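Local coordinates for phosphate ABC transporter, phosphate-binding protein (Clostridium perfringens, PDB 4Q8R) that probably captures phosphate outside the cell membrane with high affinity and hands it to an ABC-type transporter for import, at residues M57-L62 / V204-L209; V122-D127 / I170-F175. One frame throughout, in Å; residues are numbered along the deposited sequence.

Interaction 1: residues M57-L62 / V204-L209. With ZN (zinc ion), chain F; PO4 (phosphate ion), chain B.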
ATOM      1  N   MET A  57      -4.490  -7.233  -8.218  1.00 22.67           N
ATOM      2  CA  MET A  57      -4.669  -6.215  -7.252  1.00 23.15           C
ATOM      3  C   MET A  57      -3.509  -5.263  -7.257  1.00 21.83           C
ATOM      4  O   MET A  57      -2.325  -5.707  -7.199  1.00 22.85           O
ATOM      5  CB  MET A  57      -5.083  -6.767  -5.904  1.00 28.96           C
ATOM      6  CG  MET A  57      -4.192  -7.671  -5.190  1.00 35.03           C
ATOM      7  SD  MET A  57      -4.974  -8.621  -3.813  1.00 28.60           S
ATOM      8  CE  MET A  57      -3.399  -9.517  -3.478  1.00 27.96           C
ATOM      9  N   ALA A  58      -3.832  -3.979  -7.345  1.00 23.68           N
ATOM     10  CA  ALA A  58      -2.806  -2.918  -7.386  1.00 23.56           C
ATOM     11  C   ALA A  58      -3.094  -1.828  -6.362  1.00 24.57           C
ATOM     12  O   ALA A  58      -4.295  -1.475  -6.083  1.00 24.50           O
ATOM     13  CB  ALA A  58      -2.764  -2.330  -8.724  1.00 25.89           C
ATOM     14  N   SER A  59      -2.031  -1.259  -5.839  1.00 22.87           N
ATOM     15  CA  SER A  59      -2.120  -0.149  -4.871  1.00 24.54           C
ATOM     16  C   SER A  59      -1.522   1.124  -5.473  1.00 25.82           C
ATOM     17  O   SER A  59      -1.066   2.065  -4.772  1.00 25.82           O
ATOM     18  CB  SER A  59      -1.428  -0.536  -3.595  1.00 21.66           C
ATOM     19  OG  SER A  59      -0.040  -0.711  -3.793  1.00 19.52           O
ATOM     20  N   ARG A  60      -1.515   1.179  -6.806  1.00 28.52           N
ATOM     21  CA  ARG A  60      -1.180   2.392  -7.563  1.00 30.48           C
ATOM     22  C   ARG A  60      -2.072   2.401  -8.797  1.00 31.79           C
ATOM     23  O   ARG A  60      -2.669   1.355  -9.129  1.00 29.28           O
ATOM     24  CB  ARG A  60       0.295   2.406  -8.027  1.00 31.29           C
ATOM     25  CG  ARG A  60       0.696   1.196  -8.841  1.00 27.56           C
ATOM     26  CD  ARG A  60       1.913   1.523  -9.654  1.00 30.98           C
ATOM     27  NE  ARG A  60       2.531   0.382 -10.289  1.00 30.63           N
ATOM     28  CZ  ARG A  60       2.208  -0.088 -11.477  1.00 28.40           C
ATOM     29  NH1 ARG A  60       1.215   0.483 -12.175  1.00 30.76           N
ATOM     30  NH2 ARG A  60       2.913  -1.091 -11.988  1.00 29.55           N
ATOM     31  N   ASP A  61      -2.165   3.528  -9.468  1.00 33.75           N
ATOM     32  CA  ASP A  61      -2.869   3.527 -10.723  1.00 33.13           C
ATOM     33  C   ASP A  61      -2.081   2.704 -11.767  1.00 34.53           C
ATOM     34  O   ASP A  61      -0.876   2.509 -11.641  1.00 36.28           O
ATOM     35  CB  ASP A  61      -3.037   4.919 -11.244  1.00 38.40           C
ATOM     36  CG  ASP A  61      -4.148   5.012 -12.212  1.00 39.69           C
ATOM     37  OD1 ASP A  61      -4.792   3.989 -12.568  1.00 43.76           O
ATOM     38  OD2 ASP A  61      -4.386   6.113 -12.638  1.00 47.89           O
ATOM     39  N   LEU A  62      -2.760   2.267 -12.808  1.00 38.21           N
ATOM     40  CA  LEU A  62      -2.086   1.584 -13.929  1.00 36.22           C
ATOM     41  C   LEU A  62      -1.243   2.557 -14.700  1.00 39.38           C
ATOM     42  O   LEU A  62      -1.562   3.753 -14.779  1.00 41.96           O
ATOM     43  CB  LEU A  62      -3.111   1.011 -14.906  1.00 35.76           C
ATOM     44  CG  LEU A  62      -4.001  -0.104 -14.413  1.00 29.90           C
ATOM     45  CD1 LEU A  62      -4.795  -0.693 -15.567  1.00 35.79           C
ATOM     46  CD2 LEU A  62      -3.111  -1.165 -13.767  1.00 30.59           C
ATOM     47  N   VAL A 204      -0.609  11.729   1.681  1.00 29.13           N
ATOM     48  CA  VAL A 204       0.007  10.559   1.090  1.00 29.32           C
ATOM     49  C   VAL A 204      -1.024   9.429   1.020  1.00 27.81           C
ATOM     50  O   VAL A 204      -1.312   8.726   2.008  1.00 28.24           O
ATOM     51  CB  VAL A 204       1.271  10.098   1.834  1.00 27.10           C
ATOM     52  CG1 VAL A 204       2.156   9.277   0.877  1.00 30.76           C
ATOM     53  CG2 VAL A 204       2.111  11.278   2.362  1.00 30.96           C
ATOM     54  N   SER A 205      -1.572   9.230  -0.173  1.00 28.56           N
ATOM     55  CA  SER A 205      -2.631   8.258  -0.360  1.00 24.82           C
ATOM     56  C   SER A 205      -2.714   7.804  -1.808  1.00 25.62           C
ATOM     57  O   SER A 205      -2.154   8.453  -2.686  1.00 27.67           O
ATOM     58  CB  SER A 205      -3.972   8.882   0.097  1.00 28.88           C
ATOM     59  OG  SER A 205      -4.380   9.932  -0.734  1.00 32.44           O
ATOM     60  N   ARG A 206      -3.456   6.732  -2.057  1.00 25.93           N
ATOM     61  CA  ARG A 206      -3.481   6.123  -3.371  1.00 25.08           C
ATOM     62  C   ARG A 206      -4.702   5.172  -3.471  1.00 27.35           C
ATOM     63  O   ARG A 206      -5.281   4.792  -2.432  1.00 27.21           O
ATOM     64  CB  ARG A 206      -2.146   5.406  -3.700  1.00 28.36           C
ATOM     65  CG  ARG A 206      -1.471   4.725  -2.538  1.00 26.12           C
ATOM     66  CD  ARG A 206      -2.268   3.481  -2.115  1.00 24.58           C
ATOM     67  NE  ARG A 206      -1.693   2.766  -0.994  1.00 24.83           N
ATOM     68  CZ  ARG A 206      -0.619   2.001  -1.055  1.00 23.11           C
ATOM     69  NH1 ARG A 206      -0.212   1.408   0.030  1.00 23.20           N
ATOM     70  NH2 ARG A 206       0.075   1.870  -2.215  1.00 23.31           N
ATOM     71  N   PRO A 207      -5.145   4.864  -4.694  1.00 28.51           N
ATOM     72  CA  PRO A 207      -6.252   3.879  -4.817  1.00 26.97           C
ATOM     73  C   PRO A 207      -5.796   2.437  -4.630  1.00 25.37           C
ATOM     74  O   PRO A 207      -4.625   2.075  -4.869  1.00 25.67           O
ATOM     75  CB  PRO A 207      -6.714   4.067  -6.272  1.00 30.95           C
ATOM     76  CG  PRO A 207      -5.410   4.417  -7.016  1.00 30.11           C
ATOM     77  CD  PRO A 207      -4.717   5.366  -6.012  1.00 30.89           C
ATOM     78  N   PHE A 208      -6.754   1.597  -4.260  1.00 25.28           N
ATOM     79  CA  PHE A 208      -6.709   0.152  -4.422  1.00 26.15           C
ATOM     80  C   PHE A 208      -7.557  -0.184  -5.625  1.00 28.62           C
ATOM     81  O   PHE A 208      -8.726   0.244  -5.683  1.00 27.47           O
ATOM     82  CB  PHE A 208      -7.208  -0.589  -3.206  1.00 27.60           C
ATOM     83  CG  PHE A 208      -6.276  -0.620  -2.009  1.00 25.20           C
ATOM     84  CD1 PHE A 208      -4.983  -0.037  -1.993  1.00 25.89           C
ATOM     85  CD2 PHE A 208      -6.677  -1.311  -0.853  1.00 26.76           C
ATOM     86  CE1 PHE A 208      -4.175  -0.144  -0.873  1.00 26.25           C
ATOM     87  CE2 PHE A 208      -5.854  -1.439   0.231  1.00 23.25           C
ATOM     88  CZ  PHE A 208      -4.591  -0.852   0.234  1.00 25.43           C
ATOM     89  N   LEU A 209      -6.957  -0.902  -6.584  1.00 26.91           N
ATOM     90  CA  LEU A 209      -7.625  -1.317  -7.815  1.00 28.75           C
ATOM     91  C   LEU A 209      -7.663  -2.806  -7.949  1.00 26.79           C
ATOM     92  O   LEU A 209      -6.689  -3.520  -7.615  1.00 27.47           O
ATOM     93  CB  LEU A 209      -6.915  -0.743  -9.060  1.00 29.38           C
ATOM     94  CG  LEU A 209      -6.669   0.746  -9.144  1.00 29.44           C
ATOM     95  CD1 LEU A 209      -5.832   1.066 -10.376  1.00 34.18           C
ATOM     96  CD2 LEU A 209      -7.984   1.507  -9.098  1.00 31.97           C
TER
HETATM   97 ZN    ZN F 305      -6.352   4.058 -13.848  0.80 35.63          ZN
HETATM   98  P   PO4 B 301       2.365  -3.143  -2.834  1.00 18.74           P
HETATM   99  O1  PO4 B 301       2.298  -3.158  -4.370  1.00 19.76           O
HETATM  100  O2  PO4 B 301       2.783  -4.492  -2.289  1.00 18.95           O
HETATM  101  O3  PO4 B 301       3.224  -1.980  -2.357  1.00 17.99           O
HETATM  102  O4  PO4 B 301       0.924  -2.809  -2.321  1.00 19.61           O
HETATM  103  O   HOH W   1      -7.148   4.796 -12.468  1.00 57.84           O

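Interaction 2: residues V122-D127 / I170-F175. With PO4 (phosphate ion), chain B.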
ATOM      1  N   VAL A 122      17.125   4.063   6.621  1.00 20.54           N
ATOM      2  CA  VAL A 122      16.091   4.303   5.598  1.00 20.66           C
ATOM      3  C   VAL A 122      15.660   2.975   5.009  1.00 20.90           C
ATOM      4  O   VAL A 122      16.495   2.190   4.532  1.00 23.63           O
ATOM      5  CB  VAL A 122      16.595   5.265   4.476  1.00 18.64           C
ATOM      6  CG1 VAL A 122      15.546   5.465   3.433  1.00 21.32           C
ATOM      7  CG2 VAL A 122      17.030   6.585   5.027  1.00 21.00           C
ATOM      8  N   VAL A 123      14.353   2.713   5.015  1.00 19.80           N
ATOM      9  CA  VAL A 123      13.805   1.500   4.472  1.00 18.54           C
ATOM     10  C   VAL A 123      12.845   1.814   3.336  1.00 19.15           C
ATOM     11  O   VAL A 123      11.911   2.596   3.487  1.00 21.50           O
ATOM     12  CB  VAL A 123      13.131   0.558   5.537  1.00 21.04           C
ATOM     13  CG1 VAL A 123      12.867  -0.812   4.970  1.00 22.15           C
ATOM     14  CG2 VAL A 123      13.974   0.466   6.799  1.00 24.06           C
ATOM     15  N   SER A 124      13.084   1.138   2.204  1.00 19.18           N
ATOM     16  CA  SER A 124      12.277   1.250   1.002  0.65 18.77           C
ATOM     17  C   SER A 124      11.740  -0.117   0.664  1.00 18.09           C
ATOM     18  O   SER A 124      12.249  -1.162   1.135  1.00 19.45           O
ATOM     19  CB  SER A 124      13.071   1.747  -0.225  0.65 17.94           C
ATOM     20  OG  SER A 124      13.447   3.086  -0.046  0.65 21.97           O
ATOM     21  N   ARG A 125      10.622  -0.121  -0.093  1.00 17.88           N
ATOM     22  CA  ARG A 125      10.087  -1.330  -0.639  1.00 17.17           C
ATOM     23  C   ARG A 125      10.915  -1.718  -1.907  1.00 17.92           C
ATOM     24  O   ARG A 125      11.696  -0.902  -2.418  1.00 21.13           O
ATOM     25  CB  ARG A 125       8.640  -1.141  -0.991  1.00 17.25           C
ATOM     26  CG  ARG A 125       7.696  -1.166   0.240  1.00 18.47           C
ATOM     27  CD  ARG A 125       7.542  -2.555   0.843  1.00 17.91           C
ATOM     28  NE  ARG A 125       7.062  -3.518  -0.159  1.00 18.80           N
ATOM     29  CZ  ARG A 125       5.820  -3.538  -0.680  1.00 20.88           C
ATOM     30  NH1 ARG A 125       4.856  -2.804  -0.127  1.00 18.95           N
ATOM     31  NH2 ARG A 125       5.550  -4.361  -1.690  1.00 21.59           N
ATOM     32  N   GLU A 126      10.727  -2.946  -2.347  1.00 19.24           N
ATOM     33  CA  GLU A 126      11.328  -3.464  -3.577  1.00 18.79           C
ATOM     34  C   GLU A 126      10.729  -2.795  -4.817  1.00 22.28           C
ATOM     35  O   GLU A 126       9.626  -2.282  -4.810  1.00 21.51           O
ATOM     36  CB  GLU A 126      11.114  -4.945  -3.658  1.00 21.28           C
ATOM     37  CG  GLU A 126       9.718  -5.443  -4.076  1.00 20.88           C
ATOM     38  CD  GLU A 126       8.603  -5.220  -3.074  1.00 23.10           C
ATOM     39  OE1 GLU A 126       8.841  -4.824  -1.894  1.00 22.78           O
ATOM     40  OE2 GLU A 126       7.451  -5.513  -3.495  1.00 24.60           O
ATOM     41  N   ASP A 127      11.487  -2.817  -5.908  1.00 23.53           N
ATOM     42  CA  ASP A 127      11.044  -2.310  -7.168  0.50 24.38           C
ATOM     43  C   ASP A 127       9.787  -3.065  -7.552  1.00 26.24           C
ATOM     44  O   ASP A 127       9.746  -4.272  -7.431  1.00 29.26           O
ATOM     45  CB  ASP A 127      12.124  -2.601  -8.260  0.50 34.90           C
ATOM     46  CG  ASP A 127      12.176  -1.547  -9.296  0.50 44.99           C
ATOM     47  OD1 ASP A 127      11.316  -0.663  -9.218  0.50 43.95           O
ATOM     48  OD2 ASP A 127      13.072  -1.599 -10.186  0.50 50.79           O
ATOM     49  N   ILE A 170      13.048   3.997   9.510  1.00 19.85           N
ATOM     50  CA  ILE A 170      11.883   4.663   9.005  1.00 20.38           C
ATOM     51  C   ILE A 170      11.473   3.879   7.744  1.00 19.36           C
ATOM     52  O   ILE A 170      12.346   3.461   6.918  1.00 22.22           O
ATOM     53  CB  ILE A 170      12.121   6.137   8.737  1.00 19.58           C
ATOM     54  CG1 ILE A 170      10.831   6.823   8.332  1.00 22.39           C
ATOM     55  CG2 ILE A 170      13.247   6.403   7.664  1.00 23.07           C
ATOM     56  CD1 ILE A 170      10.878   8.333   8.296  1.00 26.79           C
ATOM     57  N   GLY A 171      10.163   3.639   7.580  1.00 20.90           N
ATOM     58  CA  GLY A 171       9.646   2.986   6.367  1.00 22.14           C
ATOM     59  C   GLY A 171       8.294   3.543   6.027  1.00 22.91           C
ATOM     60  O   GLY A 171       7.794   4.408   6.707  1.00 24.49           O
ATOM     61  N   TYR A 172       7.692   3.029   4.945  1.00 21.31           N
ATOM     62  CA  TYR A 172       6.356   3.446   4.542  1.00 20.57           C
ATOM     63  C   TYR A 172       5.516   2.221   4.274  1.00 20.63           C
ATOM     64  O   TYR A 172       5.967   1.211   3.794  1.00 21.09           O
ATOM     65  CB  TYR A 172       6.416   4.386   3.355  1.00 21.97           C
ATOM     66  CG  TYR A 172       7.259   3.865   2.182  1.00 19.13           C
ATOM     67  CD1 TYR A 172       6.769   2.881   1.303  1.00 20.46           C
ATOM     68  CD2 TYR A 172       8.535   4.393   1.930  1.00 19.88           C
ATOM     69  CE1 TYR A 172       7.533   2.467   0.208  1.00 20.88           C
ATOM     70  CE2 TYR A 172       9.293   3.932   0.879  1.00 20.47           C
ATOM     71  CZ  TYR A 172       8.797   2.986   0.052  1.00 19.71           C
ATOM     72  OH  TYR A 172       9.534   2.542  -1.027  1.00 19.53           O
ATOM     73  N   ILE A 173       4.243   2.342   4.607  1.00 19.91           N
ATOM     74  CA  ILE A 173       3.358   1.203   4.574  1.00 21.23           C
ATOM     75  C   ILE A 173       1.915   1.637   4.567  1.00 20.92           C
ATOM     76  O   ILE A 173       1.572   2.688   5.090  1.00 23.04           O
ATOM     77  CB  ILE A 173       3.632   0.350   5.804  1.00 23.98           C
ATOM     78  CG1 ILE A 173       3.137  -1.061   5.649  1.00 22.99           C
ATOM     79  CG2 ILE A 173       3.046   0.984   7.105  1.00 24.46           C
ATOM     80  CD1 ILE A 173       3.639  -1.994   6.697  1.00 24.94           C
ATOM     81  N   SER A 174       1.047   0.838   3.958  1.00 21.81           N
ATOM     82  CA  SER A 174      -0.404   1.072   4.007  1.00 20.35           C
ATOM     83  C   SER A 174      -0.902   1.195   5.474  1.00 22.60           C
ATOM     84  O   SER A 174      -0.456   0.452   6.349  1.00 22.31           O
ATOM     85  CB  SER A 174      -1.104  -0.126   3.377  1.00 23.18           C
ATOM     86  OG  SER A 174      -2.485  -0.179   3.703  1.00 24.55           O
ATOM     87  N   PHE A 175      -1.864   2.078   5.680  1.00 22.67           N
ATOM     88  CA  PHE A 175      -2.503   2.238   6.974  1.00 25.67           C
ATOM     89  C   PHE A 175      -3.056   0.887   7.470  1.00 29.26           C
ATOM     90  O   PHE A 175      -3.214   0.679   8.708  1.00 28.97           O
ATOM     91  CB  PHE A 175      -3.700   3.156   6.843  1.00 25.89           C
ATOM     92  CG  PHE A 175      -3.411   4.629   6.752  1.00 29.41           C
ATOM     93  CD1 PHE A 175      -2.122   5.178   6.601  1.00 29.39           C
ATOM     94  CD2 PHE A 175      -4.525   5.543   6.813  1.00 30.37           C
ATOM     95  CE1 PHE A 175      -1.960   6.529   6.521  1.00 29.09           C
ATOM     96  CE2 PHE A 175      -4.339   6.894   6.786  1.00 30.83           C
ATOM     97  CZ  PHE A 175      -3.033   7.407   6.599  1.00 29.57           C
TER
HETATM   98  P   PO4 B 301       2.365  -3.143  -2.834  1.00 18.74           P
HETATM   99  O1  PO4 B 301       2.298  -3.158  -4.370  1.00 19.76           O
HETATM  100  O2  PO4 B 301       2.783  -4.492  -2.289  1.00 18.95           O
HETATM  101  O3  PO4 B 301       3.224  -1.980  -2.357  1.00 17.99           O
HETATM  102  O4  PO4 B 301       0.924  -2.809  -2.321  1.00 19.61           O
HETATM  103  O   HOH W   2      11.452   4.303  -1.869  1.00 21.76           O
HETATM  104  O   HOH W   3       4.907  -0.803   2.025  1.00 20.58           O

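Interaction 1: residues M57-L62 / V204-L209
Arg206 reaches across to Ser59 with almost its whole length. CB and CG pass the Ser59 carbonyl oxygen, and Arg206 CD comes within 3.2 Å of Ser59 O. The chain is bent at chi2 (71°), which brings NH2 round beside that carbonyl. NE turns to Asp79 in a salt bridge and NH1 to Thr131. Arg206 NH2 donates to Ser59 O at 2.8 Å, but the bond is bent, 142° at the hydrogen, and the acceptor sits 23° out of the guanidinium plane. Ser59 CB lies over one face of the guanidinium. Arg206 NH2 is also 3.0 Å from Ser59 OG, at an angle too poor for a hydrogen bond; that hydroxyl instead donates to phosphate O4 at 2.7 Å.

Next to this polar end, strand 55-58 meets strand 205-213 in an antiparallel hydrogen-bonded pair, Ala58 with Leu209, Leu209 N donating to Ala58 O at 2.8 Å. Past the end of strand 55-58, Leu209 CD1 packs 3.4 Å from Arg60 O, which is buried here with no partner in the model, and beside Asp61 OD1. Asp61 OD1 binds the zinc ion at 2.0 Å; Glu73 and a water are further ligands.

Ser59 thus faces two ways, its carbonyl taken by Arg206 and its hydroxyl spent on phosphate. Asp79 probably offsets part of the positive charge of Arg206, which may still add to the field around the phosphate; in bonding terms Arg206 is second-shell, since it holds the backbone of Ser59, whose hydroxyl binds the phosphate.

Interaction 2: residues V122-D127 / I170-F175
The phenol ring of Tyr172 and the guanidinium of Arg125 cross with their planes 36° apart, and the touching is done by Arg125 CG, 3.6 Å from Tyr172 CE1. Phe135 stacks on the tyrosine ring, while Arg125 N, Ser124 CA and Val123 O approach it obliquely. Around the guanidinium rim, Glu126 OE1, a phosphate oxygen and a water all lie near its plane. Tyr172 CG stands between the backbone N and the carbonyl carbon (chi1 51°), which swings the hydroxyl across to the neighbouring strand. There Arg125 N donates to Tyr172 OH at 3.0 Å; in one of its two conformers Ser124 OG, which also bonds Ser150, shares a water with this hydroxyl.

The arginine chain, bent at chi2 and chi3, curls back so that Arg125 grips the Glu126 carboxylate side-on in a salt bridge, Arg125 NE to Glu126 OE1 at 2.8 Å and NH2 to OE2, both on the syn side. Arg125 NH2 also donates to phosphate O2 at 2.8 Å, whereas the Arg125 NH1 bond to phosphate O3 is weak. A second water links Arg125 NH1 to Tyr172 O. The carboxylate would offset part of the arginine's charge while fixing its rotation.

Earlier along both segments the strands run parallel, with Val122 paired to Ile170 and Val123 N bonded to Ile170 O at 2.9 Å. A parallel strand leading into an arginine that meets the bound anion is in keeping with the α/β lobe and interlobe cleft of the solute-binding proteins of the PBP superfamily.

How the interactions relate
From the N terminus, the chain runs through strand 55-58 and the segment after it, then along strand 71-86 and helix 96-103 to strand 121-125. Interaction 2 closes the shorter loop, when strand 169-174 returns beside 121-125 after helices 130-139 and 156-164. Interaction 1 closes later and wider, as strand 205-213 comes back to 55-58, so the 122-127/170-175 pair falls wholly within its span. Both contacts reach the same mixed sheet, to which all four segments contribute strand residues, and strand 71-86 pairs with both 169-174 and 205-213. The contacts, centred about 15 Å apart, touch where Arg206 NH1 packs on Ser174 CB at 3.8 Å, and they share the bound phosphate.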